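PDB 5IKJ: cryptic loci regulator 2, which promotes heterochromatic gene silencing in fission yeast by acting upstream of histone deacetylases, and is needed for nucleosome positioning at heterochromatic loci and for silencing by the SHREC complex. Local coordinates for residues A[54-59]-A[141-146]; A[288-293]-A[304-309]. All blocks are in the same frame, centred on the assembly; numbering follows the deposited sequence.

Contact 1: residues A[54-59]-A[141-146]; sequences LYRQIC and NYYLAS
R56 and L144 join the backbone of helix 50-67 to the short strand 143-144: L144 N gives a nearly straight bond (176°) to R56 O at 2.9 Å, and the CA atoms of Q57 and Y143 come within 4.3 Å. The R56 side chain then reaches back for the other polar backbone atom of the same leucine. Its chi3 is almost eclipsed (-3°), which folds NE back beside CB; NE hydrogen-bonds L144 O at 2.7 Å, the oxygen lying close to the guanidinium plane, and NH2 adds a weak bond to it. NH1 is taken by N52 OD1, so the group has partners in both the helix and the strand. Backbone bonds from Y143 and A145 go instead to P13 and I15, making a two-stranded parallel sheet with strand 14-17, while L144 turns toward the helix. Its CD2 packs 3.7 Å from C59 CB. C59 also touches V183 and L190 of helix 183-195, which carries the zinc ligand H189; the C59 side chain is about 13 Å from the zinc ion. At the other flank Y143 lays CB 3.9 Å from Q57 CA, while its ring edge, at CE2, meets the edge of the guanidinium 4.0 Å from R56 NH2.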
loop_
_atom_site.group_PDB
_atom_site.type_symbol
_atom_site.label_atom_id
_atom_site.label_comp_id
_atom_site.label_asym_id
_atom_site.label_seq_id
_atom_site.Cartn_x
_atom_site.Cartn_y
_atom_site.Cartn_z
ATOM N N LEU A 54 29.980 -9.126 -9.118
ATOM C CA LEU A 54 28.730 -8.964 -9.854
ATOM C C LEU A 54 27.568 -9.601 -9.102
ATOM O O LEU A 54 26.469 -9.036 -9.044
ATOM C CB LEU A 54 28.861 -9.573 -11.252
ATOM C CG LEU A 54 27.601 -9.538 -12.120
ATOM C CD1 LEU A 54 27.177 -8.104 -12.400
ATOM C CD2 LEU A 54 27.825 -10.299 -13.416
ATOM N N TYR A 55 27.791 -10.784 -8.527
ATOM C CA TYR A 55 26.769 -11.424 -7.706
ATOM C C TYR A 55 26.338 -10.506 -6.570
ATOM O O TYR A 55 25.141 -10.269 -6.362
ATOM C CB TYR A 55 27.311 -12.747 -7.160
ATOM C CG TYR A 55 26.269 -13.669 -6.564
ATOM C CD1 TYR A 55 25.789 -13.471 -5.277
ATOM C CD2 TYR A 55 25.781 -14.750 -7.286
ATOM C CE1 TYR A 55 24.843 -14.318 -4.729
ATOM C CE2 TYR A 55 24.836 -15.603 -6.747
ATOM C CZ TYR A 55 24.370 -15.383 -5.468
ATOM O OH TYR A 55 23.430 -16.229 -4.929
ATOM N N ARG A 56 27.309 -9.968 -5.826
ATOM C CA ARG A 56 27.002 -9.087 -4.707
ATOM C C ARG A 56 26.478 -7.729 -5.160
ATOM O O ARG A 56 25.799 -7.053 -4.381
ATOM C CB ARG A 56 28.246 -8.912 -3.835
ATOM C CG ARG A 56 28.722 -10.211 -3.187
ATOM C CD ARG A 56 29.936 -10.007 -2.285
ATOM N NE ARG A 56 30.413 -8.626 -2.290
ATOM C CZ ARG A 56 31.507 -8.190 -2.912
ATOM N NH1 ARG A 56 32.286 -9.019 -3.592
ATOM N NH2 ARG A 56 31.828 -6.906 -2.842
ATOM N N GLN A 57 26.771 -7.317 -6.396
ATOM C CA GLN A 57 26.186 -6.083 -6.915
ATOM C C GLN A 57 24.707 -6.267 -7.225
ATOM O O GLN A 57 23.895 -5.370 -6.971
ATOM C CB GLN A 57 26.937 -5.626 -8.166
ATOM C CG GLN A 57 28.316 -5.051 -7.902
ATOM C CD GLN A 57 29.012 -4.622 -9.179
ATOM O OE1 GLN A 57 29.093 -5.387 -10.141
ATOM N NE2 GLN A 57 29.508 -3.392 -9.200
ATOM N N ILE A 58 24.341 -7.421 -7.784
ATOM C CA ILE A 58 22.938 -7.699 -8.079
ATOM C C ILE A 58 22.147 -7.841 -6.784
ATOM O O ILE A 58 21.050 -7.288 -6.642
ATOM C CB ILE A 58 22.822 -8.957 -8.958
ATOM C CG1 ILE A 58 23.460 -8.704 -10.329
ATOM C CG2 ILE A 58 21.364 -9.369 -9.129
ATOM C CD1 ILE A 58 24.043 -9.943 -10.973
ATOM N N CYS A 59 22.692 -8.589 -5.823
ATOM C CA CYS A 59 22.040 -8.727 -4.525
ATOM C C CYS A 59 21.804 -7.366 -3.883
ATOM O O CYS A 59 20.708 -7.081 -3.389
ATOM C CB CYS A 59 22.884 -9.612 -3.608
ATOM S SG CYS A 59 22.895 -11.360 -4.039
ATOM N N ASN A 141 23.191 1.593 -7.555
ATOM C CA ASN A 141 24.577 1.661 -7.114
ATOM C C ASN A 141 24.862 0.808 -5.886
ATOM O O ASN A 141 26.028 0.472 -5.642
ATOM C CB ASN A 141 24.963 3.112 -6.808
ATOM C CG ASN A 141 25.409 3.869 -8.041
ATOM O OD1 ASN A 141 24.917 3.631 -9.144
ATOM N ND2 ASN A 141 26.354 4.783 -7.861
ATOM N N TYR A 142 23.841 0.453 -5.111
ATOM C CA TYR A 142 24.060 -0.327 -3.902
ATOM C C TYR A 142 24.663 -1.686 -4.250
ATOM O O TYR A 142 24.499 -2.207 -5.355
ATOM C CB TYR A 142 22.751 -0.520 -3.136
ATOM C CG TYR A 142 22.212 0.736 -2.484
ATOM C CD1 TYR A 142 21.929 1.867 -3.234
ATOM C CD2 TYR A 142 21.969 0.782 -1.115
ATOM C CE1 TYR A 142 21.428 3.012 -2.644
ATOM C CE2 TYR A 142 21.469 1.923 -0.515
ATOM C CZ TYR A 142 21.201 3.035 -1.286
ATOM O OH TYR A 142 20.704 4.175 -0.699
ATOM N N TYR A 143 25.370 -2.260 -3.281
ATOM C CA TYR A 143 26.019 -3.546 -3.483
ATOM C C TYR A 143 26.345 -4.146 -2.125
ATOM O O TYR A 143 26.560 -3.423 -1.148
ATOM C CB TYR A 143 27.292 -3.405 -4.324
ATOM C CG TYR A 143 28.469 -2.842 -3.563
ATOM C CD1 TYR A 143 28.640 -1.472 -3.424
ATOM C CD2 TYR A 143 29.411 -3.683 -2.985
ATOM C CE1 TYR A 143 29.717 -0.954 -2.728
ATOM C CE2 TYR A 143 30.488 -3.177 -2.289
ATOM C CZ TYR A 143 30.639 -1.812 -2.164
ATOM O OH TYR A 143 31.715 -1.306 -1.468
ATOM N N LEU A 144 26.378 -5.475 -2.076
ATOM C CA LEU A 144 26.738 -6.185 -0.853
ATOM C C LEU A 144 28.230 -6.026 -0.596
ATOM O O LEU A 144 29.058 -6.510 -1.374
ATOM C CB LEU A 144 26.363 -7.660 -0.966
ATOM C CG LEU A 144 25.118 -8.108 -0.198
ATOM C CD1 LEU A 144 23.910 -7.255 -0.560
ATOM C CD2 LEU A 144 24.836 -9.578 -0.468
ATOM N N ALA A 145 28.577 -5.335 0.494
ATOM C CA ALA A 145 29.970 -5.282 0.923
ATOM C C ALA A 145 30.555 -6.677 1.047
ATOM O O ALA A 145 31.744 -6.884 0.778
ATOM C CB ALA A 145 30.087 -4.560 2.268
ATOM N N SER A 146 29.737 -7.644 1.449
ATOM C CA SER A 146 30.205 -8.993 1.723
ATOM C C SER A 146 29.006 -9.927 1.741
ATOM O O SER A 146 27.900 -9.528 2.111
ATOM C CB SER A 146 30.951 -9.057 3.059
ATOM O OG SER A 146 31.198 -10.397 3.444
#

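Contact 2: residues A[288-293]-A[304-309]; sequences YQYHCK and MAAADI
Y290 and M304 form an antiparallel hydrogen-bonded pair, joining the third and fourth strands of a five-stranded antiparallel sheet. The strand order, with a 3-10 turn leading from the fourth strand to a fifth that pairs with the first, is consistent with an SH3-like barrel. Both backbone groups of each residue are used: Y290 N gives its hydrogen to M304 O at 2.8 Å, in the carbonyl plane and on a lone pair, and M304 N returns a bond to Y290 O at 2.7 Å. After M304 the chain leaves the pairing and turns at 306-307, where D308 N bonds to A305 O and I309 N to A306 O. The first N-H groups of the turn, on A306 and A307, go to the two carboxylate oxygens of E286. On strand 288-294, Q289 takes N265 through OE1 and D303 through NE2, while H291 receives D303 N at ND1 and meets N265 OD1 through NE2. The hydroxyl of Y290 has its partner in Y242 N. With that end of the ring held, A306 N meets the ring at its edge, 3.8 Å from Y290 CE2, A306 CB packs against the same carbon, and Y288 CB sits over one ring face near the rim. M304 CG lies 4.1 Å from C292 SG; beyond CG the methionine bends at chi2 (-55°) and chi3 (-64°), and its side chain packs on I250 and I252 of strand 247-252. I309 comes to the tyrosine ring obliquely, its CD1 3.6 Å from Y290 CD2.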
loop_
_atom_site.group_PDB
_atom_site.type_symbol
_atom_site.label_atom_id
_atom_site.label_comp_id
_atom_site.label_asym_id
_atom_site.label_seq_id
_atom_site.Cartn_x
_atom_site.Cartn_y
_atom_site.Cartn_z
ATOM N N TYR A 288 -3.957 11.242 -11.471
ATOM C CA TYR A 288 -4.296 9.967 -12.082
ATOM C C TYR A 288 -5.124 10.143 -13.347
ATOM O O TYR A 288 -5.934 11.068 -13.462
ATOM C CB TYR A 288 -5.100 9.090 -11.110
ATOM C CG TYR A 288 -4.308 8.494 -9.970
ATOM C CD1 TYR A 288 -3.147 7.772 -10.205
ATOM C CD2 TYR A 288 -4.733 8.646 -8.658
ATOM C CE1 TYR A 288 -2.427 7.221 -9.161
ATOM C CE2 TYR A 288 -4.023 8.102 -7.609
ATOM C CZ TYR A 288 -2.872 7.389 -7.864
ATOM O OH TYR A 288 -2.164 6.847 -6.818
ATOM N N GLN A 289 -4.906 9.236 -14.295
ATOM C CA GLN A 289 -5.948 8.840 -15.229
ATOM C C GLN A 289 -6.737 7.713 -14.585
ATOM O O GLN A 289 -6.156 6.800 -13.993
ATOM C CB GLN A 289 -5.380 8.351 -16.564
ATOM C CG GLN A 289 -4.310 9.214 -17.198
ATOM C CD GLN A 289 -3.890 8.679 -18.558
ATOM O OE1 GLN A 289 -2.758 8.229 -18.742
ATOM N NE2 GLN A 289 -4.810 8.717 -19.517
ATOM N N TYR A 290 -8.059 7.776 -14.693
ATOM C CA TYR A 290 -8.923 6.729 -14.171
ATOM C C TYR A 290 -9.530 5.941 -15.323
ATOM O O TYR A 290 -9.900 6.511 -16.355
ATOM C CB TYR A 290 -10.028 7.308 -13.286
ATOM C CG TYR A 290 -9.500 8.091 -12.106
ATOM C CD1 TYR A 290 -8.957 7.442 -11.004
ATOM C CD2 TYR A 290 -9.543 9.478 -12.096
ATOM C CE1 TYR A 290 -8.471 8.157 -9.924
ATOM C CE2 TYR A 290 -9.061 10.200 -11.023
ATOM C CZ TYR A 290 -8.526 9.535 -9.939
ATOM O OH TYR A 290 -8.046 10.254 -8.871
ATOM N N HIS A 291 -9.617 4.626 -15.140
ATOM C CA HIS A 291 -10.187 3.720 -16.128
ATOM C C HIS A 291 -11.274 2.919 -15.435
ATOM O O HIS A 291 -10.996 2.191 -14.476
ATOM C CB HIS A 291 -9.111 2.808 -16.715
ATOM C CG HIS A 291 -7.814 3.508 -16.965
ATOM N ND1 HIS A 291 -7.609 4.329 -18.054
ATOM C CD2 HIS A 291 -6.660 3.527 -16.258
ATOM C CE1 HIS A 291 -6.381 4.815 -18.011
ATOM N NE2 HIS A 291 -5.784 4.343 -16.931
ATOM N N CYS A 292 -12.504 3.056 -15.911
ATOM C CA CYS A 292 -13.670 2.631 -15.159
ATOM C C CYS A 292 -14.443 1.553 -15.905
ATOM O O CYS A 292 -14.175 1.240 -17.068
ATOM C CB CYS A 292 -14.583 3.826 -14.869
ATOM S SG CYS A 292 -13.709 5.238 -14.173
ATOM N N LYS A 293 -15.414 0.986 -15.192
ATOM C CA LYS A 293 -16.330 -0.015 -15.720
ATOM C C LYS A 293 -17.735 0.403 -15.324
ATOM O O LYS A 293 -18.044 0.479 -14.130
ATOM C CB LYS A 293 -16.000 -1.408 -15.165
ATOM C CG LYS A 293 -17.097 -2.462 -15.329
ATOM C CD LYS A 293 -17.347 -2.809 -16.787
ATOM C CE LYS A 293 -18.263 -4.018 -16.915
ATOM N NZ LYS A 293 -19.543 -3.842 -16.174
ATOM N N MET A 304 -10.246 8.703 -17.825
ATOM C CA MET A 304 -11.134 9.630 -17.139
ATOM C C MET A 304 -10.328 10.538 -16.221
ATOM O O MET A 304 -9.348 10.109 -15.605
ATOM C CB MET A 304 -12.188 8.875 -16.329
ATOM C CG MET A 304 -13.088 7.975 -17.159
ATOM S SD MET A 304 -13.901 8.846 -18.513
ATOM C CE MET A 304 -14.921 10.003 -17.610
ATOM N N ALA A 305 -10.744 11.797 -16.141
ATOM C CA ALA A 305 -10.131 12.768 -15.249
ATOM C C ALA A 305 -11.022 12.985 -14.034
ATOM O O ALA A 305 -12.250 12.884 -14.115
ATOM C CB ALA A 305 -9.894 14.099 -15.966
ATOM N N ALA A 306 -10.386 13.281 -12.897
ATOM C CA ALA A 306 -11.139 13.506 -11.668
ATOM C C ALA A 306 -12.184 14.599 -11.846
ATOM O O ALA A 306 -13.251 14.546 -11.225
ATOM C CB ALA A 306 -10.186 13.863 -10.528
ATOM N N ALA A 307 -11.901 15.592 -12.693
ATOM C CA ALA A 307 -12.858 16.665 -12.940
ATOM C C ALA A 307 -14.168 16.150 -13.520
ATOM O O ALA A 307 -15.181 16.854 -13.454
ATOM C CB ALA A 307 -12.250 17.700 -13.885
ATOM N N ASP A 308 -14.171 14.943 -14.089
ATOM C CA ASP A 308 -15.369 14.344 -14.663
ATOM C C ASP A 308 -15.905 13.202 -13.806
ATOM O O ASP A 308 -16.704 12.392 -14.289
ATOM C CB ASP A 308 -15.084 13.850 -16.082
ATOM C CG ASP A 308 -14.815 14.983 -17.052
ATOM O OD1 ASP A 308 -15.780 15.672 -17.447
ATOM O OD2 ASP A 308 -13.641 15.178 -17.427
ATOM N N ILE A 309 -15.478 13.120 -12.549
ATOM C CA ILE A 309 -15.929 12.087 -11.625
ATOM C C ILE A 309 -16.370 12.756 -10.334
ATOM O O ILE A 309 -15.729 13.700 -9.860
ATOM C CB ILE A 309 -14.826 11.045 -11.344
ATOM C CG1 ILE A 309 -14.202 10.576 -12.660
ATOM C CG2 ILE A 309 -15.400 9.875 -10.543
ATOM C CD1 ILE A 309 -13.132 9.514 -12.511
#

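How the contacts relate
From the N terminus, contact 1 comes first: it closes a long excursion of 81 residues, much of it not modelled, by bringing strand 143-144 back onto helix 50-67. The chain then passes through the zinc-binding residues, from H189 to C209, and the long helix 214-237 before it enters the five-stranded sheet. Contact 2 closes a much tighter loop there, only ten residues between 293 and 304, and its second segment runs through the 3-10 turn into strand 309-311, which pairs with strand 247-252. The two are in series, neither nested nor crossed, their centres 42 Å apart. Contact 1 joins helix 50-67 to the small parallel sheet of 14-17 and 143-144; contact 2 joins neighbouring strands of the five-stranded sheet.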